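Local coordinates for protein ferritin (Ulva pertusa, PDB 3VNX) that stores iron inside a hollow 24-subunit shell and probably oxidises ferrous iron to ferric on the way in, at residues S63-R67 against D68-L72; E86-H89 against A90-L93; L130-S133 against L134-N138; A155-C158 against D159-E162; Y193-D196 against Q197-G200. All blocks are in the same frame, centred on the assembly; numbering follows the deposited sequence. Where two conformers were deposited one is given.

Contact 1: residues S63-R67 against D68-L72; sequences SYFAR and DNVGL
Y64 stands between the F65 ring and the R67 guanidinium, and V70 packs on the two aromatics from the turn. The methyl CG2 of V70 lies over one face of the Y64 ring, a CH-pi contact 4.2 Å from the Y64 ring centroid. CD2 of Y64 lies over the centre of one F65 face, and CD1 over the rim of one face of the R67 guanidinium. F65 meets L72 at its own edge, where CD1 of F65 is 3.7 Å from CD1 of L72, while CG1 of V70 approaches the same ring obliquely. V70 gives one methyl to each aromatic because its chi1 of 179° turns CG1 away from the backbone N and CG2 away from the carbonyl carbon.

The backbone turn is pinned on R67 O. It accepts from V70 N at 2.8 Å, a donor standing above the carbonyl plane, and from G71 N at 3.0 Å, almost straight ahead of the C=O. A water oxygen 2.7 Å from F65 O donates to it. The extended arm of R67 runs on to a salt bridge with E115, and D68 and N69 bond to Y31 and V27 of a second subunit.

Where helix 38-66 gives way to the turn, two amides grip the R67 carbonyl, which is consistent with a tight turn toward helix 73-99; apolar groups cover its inner side, and its polar side chains point to partners, several across a subunit boundary.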
# COMPACT_ATOMS: atom_id res chain seq x y z
N SER A 63 -34.94 25.92 -24.43
CA SER A 63 -35.69 25.12 -25.39
C SER A 63 -35.49 25.63 -26.80
O SER A 63 -35.50 24.86 -27.76
CB SER A 63 -37.17 25.07 -25.03
OG SER A 63 -37.38 24.12 -24.00
N TYR A 64 -35.29 26.93 -26.93
CA TYR A 64 -35.06 27.48 -28.25
C TYR A 64 -33.75 26.92 -28.85
O TYR A 64 -33.75 26.39 -29.96
CB TYR A 64 -35.09 29.03 -28.25
CG TYR A 64 -34.76 29.58 -29.61
CD1 TYR A 64 -35.74 29.68 -30.60
CD2 TYR A 64 -33.45 29.96 -29.93
CE1 TYR A 64 -35.44 30.16 -31.86
CE2 TYR A 64 -33.14 30.44 -31.20
CZ TYR A 64 -34.14 30.54 -32.16
OH TYR A 64 -33.83 31.02 -33.42
N PHE A 65 -32.66 26.99 -28.09
CA PHE A 65 -31.37 26.51 -28.58
C PHE A 65 -31.27 24.98 -28.67
O PHE A 65 -30.44 24.45 -29.42
CB PHE A 65 -30.21 27.11 -27.78
CG PHE A 65 -30.08 28.58 -27.97
CD1 PHE A 65 -29.46 29.10 -29.11
CD2 PHE A 65 -30.64 29.47 -27.05
CE1 PHE A 65 -29.35 30.48 -29.31
CE2 PHE A 65 -30.54 30.83 -27.24
CZ PHE A 65 -29.89 31.34 -28.38
N ALA A 66 -32.15 24.29 -27.95
CA ALA A 66 -32.28 22.84 -28.08
C ALA A 66 -32.90 22.39 -29.41
O ALA A 66 -32.76 21.23 -29.79
CB ALA A 66 -33.08 22.25 -26.91
N ARG A 67 -33.59 23.29 -30.12
CA ARG A 67 -34.24 22.88 -31.37
C ARG A 67 -33.24 22.37 -32.39
O ARG A 67 -32.24 23.03 -32.67
CB ARG A 67 -35.04 24.01 -31.99
CG ARG A 67 -36.07 24.58 -31.07
CD ARG A 67 -36.71 25.76 -31.73
NE ARG A 67 -37.83 26.26 -30.96
CZ ARG A 67 -38.60 27.28 -31.34
NH1 ARG A 67 -38.35 27.90 -32.49
NH2 ARG A 67 -39.60 27.67 -30.57
N ASP A 68 -33.52 21.22 -32.97
CA ASP A 68 -32.58 20.58 -33.88
C ASP A 68 -32.05 21.50 -34.98
O ASP A 68 -30.91 21.36 -35.42
CB ASP A 68 -33.21 19.32 -34.49
CG ASP A 68 -34.36 19.63 -35.43
OD1 ASP A 68 -34.11 19.82 -36.64
OD2 ASP A 68 -35.51 19.68 -34.95
N ASN A 69 -32.87 22.43 -35.45
CA ASN A 69 -32.45 23.28 -36.57
C ASN A 69 -31.66 24.51 -36.10
O ASN A 69 -31.02 25.19 -36.91
CB ASN A 69 -33.65 23.70 -37.40
CG ASN A 69 -34.75 24.28 -36.54
OD1 ASN A 69 -35.28 23.61 -35.66
ND2 ASN A 69 -35.08 25.54 -36.78
N VAL A 70 -31.74 24.78 -34.80
CA VAL A 70 -30.90 25.80 -34.18
C VAL A 70 -29.51 25.22 -33.88
O VAL A 70 -28.49 25.86 -34.16
CB VAL A 70 -31.58 26.39 -32.93
CG1 VAL A 70 -30.68 27.44 -32.27
CG2 VAL A 70 -32.92 27.00 -33.31
N GLY A 71 -29.47 23.99 -33.37
CA GLY A 71 -28.22 23.26 -33.23
C GLY A 71 -27.16 24.02 -32.44
O GLY A 71 -26.04 24.17 -32.91
N LEU A 72 -27.52 24.51 -31.26
CA LEU A 72 -26.58 25.22 -30.39
C LEU A 72 -26.72 24.71 -28.95
O LEU A 72 -27.13 25.45 -28.05
CB LEU A 72 -26.83 26.74 -30.45
CG LEU A 72 -26.33 27.46 -31.70
CD1 LEU A 72 -26.73 28.95 -31.66
CD2 LEU A 72 -24.82 27.29 -31.85
O HOH W 1 -29.65 22.14 -30.52

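Contact 2: residues E86-H89 against A90-L93; sequences EREH and AHML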
# COMPACT_ATOMS: atom_id res chain seq x y z
N GLU A 86 -31.23 30.71 -11.32
CA GLU A 86 -32.17 31.78 -10.96
C GLU A 86 -33.26 31.26 -10.03
O GLU A 86 -33.74 31.98 -9.13
CB GLU A 86 -32.79 32.45 -12.19
CG GLU A 86 -31.83 33.29 -13.01
CD GLU A 86 -31.21 34.45 -12.24
OE1 GLU A 86 -29.97 34.45 -12.05
OE2 GLU A 86 -31.95 35.38 -11.84
N ARG A 87 -33.66 30.00 -10.25
CA ARG A 87 -34.68 29.37 -9.42
C ARG A 87 -34.15 29.18 -8.01
O ARG A 87 -34.89 29.34 -7.04
CB ARG A 87 -35.12 28.03 -10.01
CG ARG A 87 -36.05 27.24 -9.13
CD ARG A 87 -36.72 26.11 -9.91
NE ARG A 87 -37.48 25.20 -9.06
CZ ARG A 87 -36.96 24.19 -8.37
NH1 ARG A 87 -35.64 23.96 -8.41
NH2 ARG A 87 -37.75 23.40 -7.64
N GLU A 88 -32.87 28.84 -7.91
CA GLU A 88 -32.20 28.75 -6.62
C GLU A 88 -32.09 30.12 -5.96
O GLU A 88 -32.17 30.23 -4.74
CB GLU A 88 -30.82 28.07 -6.78
CG GLU A 88 -29.94 28.06 -5.50
CD GLU A 88 -30.53 27.30 -4.29
OE1 GLU A 88 -30.35 27.78 -3.14
OE2 GLU A 88 -31.15 26.23 -4.48
N HIS A 89 -31.90 31.17 -6.75
CA HIS A 89 -31.94 32.52 -6.19
C HIS A 89 -33.28 32.79 -5.52
O HIS A 89 -33.33 33.33 -4.41
CB HIS A 89 -31.64 33.58 -7.25
CG HIS A 89 -30.21 33.59 -7.71
ND1 HIS A 89 -29.82 34.14 -8.91
CD2 HIS A 89 -29.09 33.10 -7.14
CE1 HIS A 89 -28.52 34.00 -9.06
NE2 HIS A 89 -28.05 33.37 -7.99
N ALA A 90 -34.37 32.41 -6.21
CA ALA A 90 -35.71 32.52 -5.64
C ALA A 90 -35.83 31.73 -4.35
O ALA A 90 -36.36 32.23 -3.34
CB ALA A 90 -36.76 32.07 -6.66
N HIS A 91 -35.33 30.50 -4.37
CA HIS A 91 -35.33 29.64 -3.18
C HIS A 91 -34.60 30.23 -1.96
O HIS A 91 -35.05 30.06 -0.81
CB HIS A 91 -34.74 28.26 -3.52
CG HIS A 91 -34.86 27.27 -2.41
ND1 HIS A 91 -36.05 26.67 -2.07
CD2 HIS A 91 -33.93 26.77 -1.55
CE1 HIS A 91 -35.86 25.85 -1.05
NE2 HIS A 91 -34.58 25.89 -0.73
N MET A 92 -33.47 30.90 -2.19
CA MET A 92 -32.69 31.53 -1.12
C MET A 92 -33.49 32.69 -0.51
O MET A 92 -33.46 32.95 0.70
CB MET A 92 -31.32 32.02 -1.63
CG MET A 92 -30.36 30.92 -2.13
SD MET A 92 -29.21 31.41 -3.46
CE MET A 92 -28.02 32.43 -2.59
N LEU A 93 -34.21 33.41 -1.38
CA LEU A 93 -35.02 34.53 -0.91
C LEU A 93 -36.15 33.98 -0.05
O LEU A 93 -36.44 34.52 1.01
CB LEU A 93 -35.55 35.36 -2.08
CG LEU A 93 -34.45 36.18 -2.76
CD1 LEU A 93 -34.89 36.62 -4.15
CD2 LEU A 93 -34.08 37.37 -1.88
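The probable ferroxidase site of the ferritin four-helix bundle borders this turn of helix 73-99, where H89 and M92 lie side by side. In one of its conformers, M92 brings SD to the edge of the H89 imidazole, 5.2 Å from the ring centroid, a sulfur-aromatic contact. OE2 of E86 lies in the plane of the ring at its edge, and ND1 of H89 gives a weak bond to OE1 of E86 at 3.2 Å. A calcium ion lies about 3 Å from the H89 side chain, and E51 on helix 38-66 comes close to E86.

On the side of the helix facing the shell interior, E88 reaches forward over the next turn. Its chain bends at chi2 (62°), which carries the carboxylate across M92, with OE1 3.3 Å from CG of M92. The same OE1 stands near the plane of the H91 ring, 4.0 Å from CD2 of H91. Shortening E88 to an alanine would probably leave CD2 of H91 and, in this conformer, CG of M92 without the carboxylate now beside them. H91 spends its ND1 on H59 of a second subunit, and R87 forms a salt bridge there with D84.

Regular backbone bonds run beneath. A glutamate and a histidine one turn apart, facing the bundle interior beside a metal, here calcium, are consistent with the dinuclear ferroxidase centre of ferritins.

Contact 3: residues L130-S133 against L134-N138; sequences LALS and LEKLN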
# COMPACT_ATOMS: atom_id res chain seq x y z
N LEU A 130 -30.16 39.94 -24.90
CA LEU A 130 -31.39 39.88 -24.12
C LEU A 130 -31.04 39.52 -22.68
O LEU A 130 -31.47 40.19 -21.74
CB LEU A 130 -32.32 38.82 -24.70
CG LEU A 130 -33.83 38.93 -24.48
CD1 LEU A 130 -34.42 37.55 -24.29
CD2 LEU A 130 -34.20 39.82 -23.31
N ALA A 131 -30.24 38.46 -22.53
CA ALA A 131 -29.79 37.99 -21.22
C ALA A 131 -29.08 39.08 -20.42
O ALA A 131 -29.41 39.33 -19.27
CB ALA A 131 -28.89 36.75 -21.37
N LEU A 132 -28.09 39.71 -21.05
CA LEU A 132 -27.39 40.81 -20.42
C LEU A 132 -28.39 41.85 -19.92
O LEU A 132 -28.35 42.27 -18.76
CB LEU A 132 -26.41 41.45 -21.41
CG LEU A 132 -25.74 42.76 -20.99
CD1 LEU A 132 -25.01 42.62 -19.66
CD2 LEU A 132 -24.79 43.25 -22.09
N SER A 133 -29.29 42.25 -20.82
CA SER A 133 -30.29 43.28 -20.52
C SER A 133 -31.12 42.87 -19.32
O SER A 133 -31.38 43.69 -18.42
CB SER A 133 -31.20 43.51 -21.74
OG SER A 133 -30.45 43.97 -22.86
N LEU A 134 -31.51 41.60 -19.30
CA LEU A 134 -32.26 41.05 -18.17
C LEU A 134 -31.44 41.10 -16.88
O LEU A 134 -31.97 41.40 -15.81
CB LEU A 134 -32.72 39.62 -18.47
CG LEU A 134 -33.92 39.50 -19.42
CD1 LEU A 134 -34.28 38.04 -19.69
CD2 LEU A 134 -35.11 40.24 -18.85
N GLU A 135 -30.15 40.83 -16.99
CA GLU A 135 -29.29 40.82 -15.81
C GLU A 135 -29.09 42.23 -15.27
O GLU A 135 -29.15 42.45 -14.05
CB GLU A 135 -27.96 40.16 -16.14
CG GLU A 135 -28.07 38.69 -16.51
CD GLU A 135 -28.60 37.86 -15.36
OE1 GLU A 135 -28.47 38.32 -14.21
OE2 GLU A 135 -29.15 36.77 -15.61
N LYS A 136 -28.87 43.19 -16.16
CA LYS A 136 -28.79 44.61 -15.75
C LYS A 136 -30.09 45.05 -15.07
O LYS A 136 -30.07 45.67 -14.00
CB LYS A 136 -28.48 45.52 -16.94
CG LYS A 136 -27.10 45.24 -17.58
CD LYS A 136 -26.89 45.97 -18.90
CE LYS A 136 -26.44 47.41 -18.69
NZ LYS A 136 -26.28 48.18 -19.97
N LEU A 137 -31.22 44.70 -15.69
CA LEU A 137 -32.52 44.96 -15.10
C LEU A 137 -32.55 44.40 -13.68
O LEU A 137 -32.91 45.10 -12.73
CB LEU A 137 -33.63 44.33 -15.93
CG LEU A 137 -35.00 45.03 -15.89
CD1 LEU A 137 -36.12 44.08 -16.31
CD2 LEU A 137 -35.29 45.64 -14.53
N ASN A 138 -32.18 43.12 -13.52
CA ASN A 138 -32.26 42.52 -12.21
C ASN A 138 -31.30 43.14 -11.20
O ASN A 138 -31.57 43.15 -10.00
CB ASN A 138 -32.08 41.01 -12.25
CG ASN A 138 -32.64 40.35 -11.00
OD1 ASN A 138 -33.50 40.91 -10.35
ND2 ASN A 138 -32.14 39.16 -10.66
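L134 packs back on L130 one turn earlier along helix 123-151, a member of the ferritin four-helix bundle. Its CB sits 3.4 Å from A131 O, beside the backbone of the preceding turn. CG follows, 3.4 Å from L130 O and also beside CD2 of L130, and at the tip CD1 touches that same L130 methyl. The two leucines point the same way: L134 has CG anti to its carbonyl carbon (chi1 -76°), which lays the branch back along the helix. V57 of helix 38-66 and V15 of a fourth subunit add to its surroundings. Cutting L134 back to an alanine would probably open a gap beside the L130 methyl and strip packing from both helix 38-66 and the neighbouring subunit.

The same spacing joins L132 and K136, which cross obliquely. CD of the lysine rests 3.9 Å from CD1 of L132, and a bend at chi3 (82°) then turns the chain so that NZ can bond to Y31 O of the fourth subunit. V22 of that subunit packs on S133, whose OG bonds to E129 O and weakly to E18 O of the same neighbouring subunit.

E135 faces inward instead, its carboxylate held by Y58 and Q169 and its side chain about 5 Å from a calcium ion. Of the backbone bonds, L134 N approaches L130 O in the plane of the carbonyl, at 2.8 Å.

Contact 4: residues A155-C158 against D159-E162; sequences AALC and DFVE. With CA (calcium ion), chain B; CA (calcium ion), chain E.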
# COMPACT_ATOMS: atom_id res chain seq x y z
N ALA A 155 -30.84 46.33 9.17
CA ALA A 155 -29.45 46.12 8.76
C ALA A 155 -29.18 44.64 8.42
O ALA A 155 -28.37 44.34 7.53
CB ALA A 155 -28.50 46.63 9.85
N ALA A 156 -29.86 43.73 9.12
CA ALA A 156 -29.73 42.30 8.87
C ALA A 156 -30.12 41.95 7.45
O ALA A 156 -29.40 41.23 6.76
CB ALA A 156 -30.55 41.48 9.87
N LEU A 157 -31.28 42.45 7.02
CA LEU A 157 -31.74 42.19 5.66
C LEU A 157 -30.82 42.87 4.62
O LEU A 157 -30.54 42.30 3.55
CB LEU A 157 -33.19 42.63 5.49
CG LEU A 157 -33.75 42.66 4.06
CD1 LEU A 157 -33.91 41.26 3.48
CD2 LEU A 157 -35.08 43.40 4.04
N CYS A 158 -30.33 44.06 4.93
CA CYS A 158 -29.41 44.74 4.01
C CYS A 158 -28.18 43.88 3.78
O CYS A 158 -27.81 43.62 2.63
CB CYS A 158 -28.98 46.10 4.56
SG CYS A 158 -30.31 47.32 4.57
N ASP A 159 -27.56 43.46 4.88
CA ASP A 159 -26.37 42.63 4.82
C ASP A 159 -26.65 41.39 3.99
O ASP A 159 -25.85 41.00 3.13
CB ASP A 159 -25.92 42.25 6.23
CG ASP A 159 -24.69 41.35 6.23
OD1 ASP A 159 -23.61 41.81 5.80
OD2 ASP A 159 -24.81 40.19 6.67
N PHE A 160 -27.80 40.78 4.24
CA PHE A 160 -28.19 39.58 3.51
C PHE A 160 -28.28 39.84 2.02
O PHE A 160 -27.78 39.05 1.22
CB PHE A 160 -29.52 39.01 4.00
CG PHE A 160 -30.10 38.00 3.06
CD1 PHE A 160 -29.51 36.75 2.92
CD2 PHE A 160 -31.18 38.32 2.25
CE1 PHE A 160 -30.00 35.81 2.02
CE2 PHE A 160 -31.68 37.39 1.34
CZ PHE A 160 -31.09 36.14 1.23
N VAL A 161 -28.92 40.94 1.65
CA VAL A 161 -29.16 41.24 0.24
C VAL A 161 -27.87 41.63 -0.47
O VAL A 161 -27.63 41.21 -1.60
CB VAL A 161 -30.21 42.37 0.06
CG1 VAL A 161 -30.20 42.90 -1.38
CG2 VAL A 161 -31.60 41.88 0.43
N GLU A 162 -27.05 42.43 0.20
CA GLU A 162 -25.90 43.00 -0.51
C GLU A 162 -24.73 42.03 -0.59
O GLU A 162 -24.03 41.98 -1.60
CB GLU A 162 -25.50 44.37 0.07
CG GLU A 162 -25.34 44.38 1.56
CD GLU A 162 -25.71 45.72 2.19
OE1 GLU A 162 -25.41 45.88 3.39
OE2 GLU A 162 -26.29 46.59 1.51
CA CA B . -22.96 44.43 5.69
CA CA E . -25.43 47.14 5.94
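E162 and C158 meet through an unusual first torsion: CG of E162 stands between its own backbone N and carbonyl carbon (chi1 50°), which lays the glutamate chain over C158 O. Its carboxylate oxygen OE1 comes 3.8 Å from CB of C158, while the approach of its methylene to the carbonyl is too tight to be taken at face value. D159 takes the other course, with CG opposite the backbone N (chi1 179°), which carries its carboxylate out to the metal. Both acids end on metal. OD1 of D159 binds one calcium ion at 2.7 Å, and OE1 of E162 binds a second at 2.8 Å.

On the far side of the helix the contact is apolar. L157 and V161 run side by side, CD1 of the leucine 3.9 Å from CG2 of V161. The same CD1 comes obliquely to F160, 4.2 Å from its CD2. The F160 ring then stacks on Y96 of helix 73-99, and L157 also reaches C40 and I44 of helix 38-66, so L157 and V161 pack into the bundle, with F160 at its margin. Beneath it the helical bonds are regular, with E162 N almost straight on to C158 O at 2.8 Å.

Two other subunits crowd the acidic side: G163 of a fifth subunit packs on D159, and A155 of a fourth on E162. An aspartate and a glutamate three residues apart, calcium-bound where subunits converge, match the hydrophilic threefold channel of ferritin shells, in relatives a route for iron entry.

Contact 5: residues Y193-D196 against Q197-G200; sequences YLLD and QELG
Stacking comes first: the Q197 side chain lies along one face of the Y193 ring, amide and ring planes only 21° apart. CG of Q197 stands over that face in a CH-pi contact, 4.2 Å from the Y193 ring centroid, and CD follows 3.8 Å from CE1 of Y193. Q197 has CG anti to its carbonyl carbon (chi1 -57°) and then bends at chi2, the turn that swings the amide over the tyrosine.

Polar contacts gather at the hydroxyl end of the ring. A water in the plane of the ring donates to Y193 OH at 3.0 Å and receives a weak bond from NE2 of Q197, so it bridges the two side chains. The tyrosine hydroxyl also bonds to E198 of a third subunit, and E198 here meets Y193 of a sixth in the same manner. D196 turns away from the stack, its OD1 taking F75 N near the start of helix 73-99.

Apolar packing joins L195 and L199: L195 packs at a slant against L199, with CD2 of L195 (one of two conformers) 3.9 Å from CD1 of L199. F75 and F78 of helix 73-99 touch L199, while L194 packs on L194 of the third subunit.

Backbone bonds hold the helix throughout: L199 N to L195 O is 2.8 Å and nearly straight, whereas G200 N to D196 O is weak. Repeating the tyrosine-glutamate bond from one subunit to the next would describe a ring, consistent with the C-terminal helical segments that surround the fourfold channel of ferritins.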
# COMPACT_ATOMS: atom_id res chain seq x y z
N TYR A 193 -20.39 29.04 -33.48
CA TYR A 193 -20.12 27.64 -33.21
C TYR A 193 -19.04 27.47 -32.13
O TYR A 193 -19.16 26.60 -31.26
CB TYR A 193 -19.74 26.91 -34.50
CG TYR A 193 -19.15 25.52 -34.31
CD1 TYR A 193 -17.77 25.34 -34.21
CD2 TYR A 193 -19.97 24.39 -34.26
CE1 TYR A 193 -17.22 24.08 -34.05
CE2 TYR A 193 -19.42 23.12 -34.10
CZ TYR A 193 -18.04 22.98 -33.99
OH TYR A 193 -17.47 21.73 -33.84
N LEU A 194 -18.00 28.30 -32.21
CA LEU A 194 -16.91 28.27 -31.25
C LEU A 194 -17.38 28.65 -29.87
O LEU A 194 -17.07 27.97 -28.89
CB LEU A 194 -15.78 29.20 -31.67
CG LEU A 194 -14.97 28.71 -32.88
CD1 LEU A 194 -13.90 29.70 -33.24
CD2 LEU A 194 -14.36 27.31 -32.63
N LEU A 195 -18.15 29.73 -29.78
CA LEU A 195 -18.68 30.19 -28.51
C LEU A 195 -19.68 29.21 -27.93
O LEU A 195 -19.75 29.02 -26.72
CB LEU A 195 -19.29 31.59 -28.65
CG LEU A 195 -18.54 32.62 -27.81
CD1 LEU A 195 -18.62 34.00 -28.45
CD2 LEU A 195 -19.06 32.64 -26.39
N ASP A 196 -20.46 28.57 -28.80
CA ASP A 196 -21.35 27.52 -28.35
C ASP A 196 -20.54 26.37 -27.73
O ASP A 196 -20.96 25.77 -26.74
CB ASP A 196 -22.22 26.98 -29.49
CG ASP A 196 -23.09 25.80 -29.04
OD1 ASP A 196 -24.15 26.05 -28.43
OD2 ASP A 196 -22.71 24.63 -29.28
N GLN A 197 -19.38 26.08 -28.30
CA GLN A 197 -18.52 25.04 -27.72
C GLN A 197 -18.02 25.45 -26.34
O GLN A 197 -17.99 24.64 -25.43
CB GLN A 197 -17.32 24.74 -28.62
CG GLN A 197 -17.72 24.30 -30.01
CD GLN A 197 -17.12 22.97 -30.38
OE1 GLN A 197 -17.83 21.98 -30.53
NE2 GLN A 197 -15.79 22.94 -30.52
N GLU A 198 -17.62 26.71 -26.21
CA GLU A 198 -17.13 27.24 -24.95
C GLU A 198 -18.25 27.20 -23.88
O GLU A 198 -18.06 26.70 -22.77
CB GLU A 198 -16.63 28.68 -25.16
CG GLU A 198 -15.61 29.18 -24.13
CD GLU A 198 -15.51 30.72 -24.06
OE1 GLU A 198 -15.72 31.27 -22.96
OE2 GLU A 198 -15.22 31.37 -25.10
N LEU A 199 -19.42 27.73 -24.24
CA LEU A 199 -20.57 27.77 -23.36
C LEU A 199 -20.97 26.38 -22.85
O LEU A 199 -21.61 26.24 -21.81
CB LEU A 199 -21.75 28.40 -24.10
CG LEU A 199 -22.10 29.84 -23.71
CD1 LEU A 199 -20.85 30.68 -23.53
CD2 LEU A 199 -23.02 30.46 -24.75
N GLY A 200 -20.60 25.36 -23.61
CA GLY A 200 -20.99 24.00 -23.32
C GLY A 200 -20.12 23.35 -22.27
O GLY A 200 -20.62 22.63 -21.41
O HOH W 2 -14.59 21.49 -33.07

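Contacts 4 and 5 mark two ends of helix 155-201, their centres about 37 Å apart on opposite sides of the chain's centre: one holds calcium at the probable threefold channel, the other faces the probable fourfold axis. Contact 1 abuts contact 5, L72 C lying 2.9 Å from OD1 of D196, and both reach the third subunit. Contacts 2 and 3 border the probable ferroxidase site from two helices, with OE2 of E86 4.0 Å from ND2 of N138. Contact 2 also packs on contact 4, where CD2 of L93 is 4.0 Å from CE2 of F160, so the two helices touch between the probable oxidation site and the probable channel.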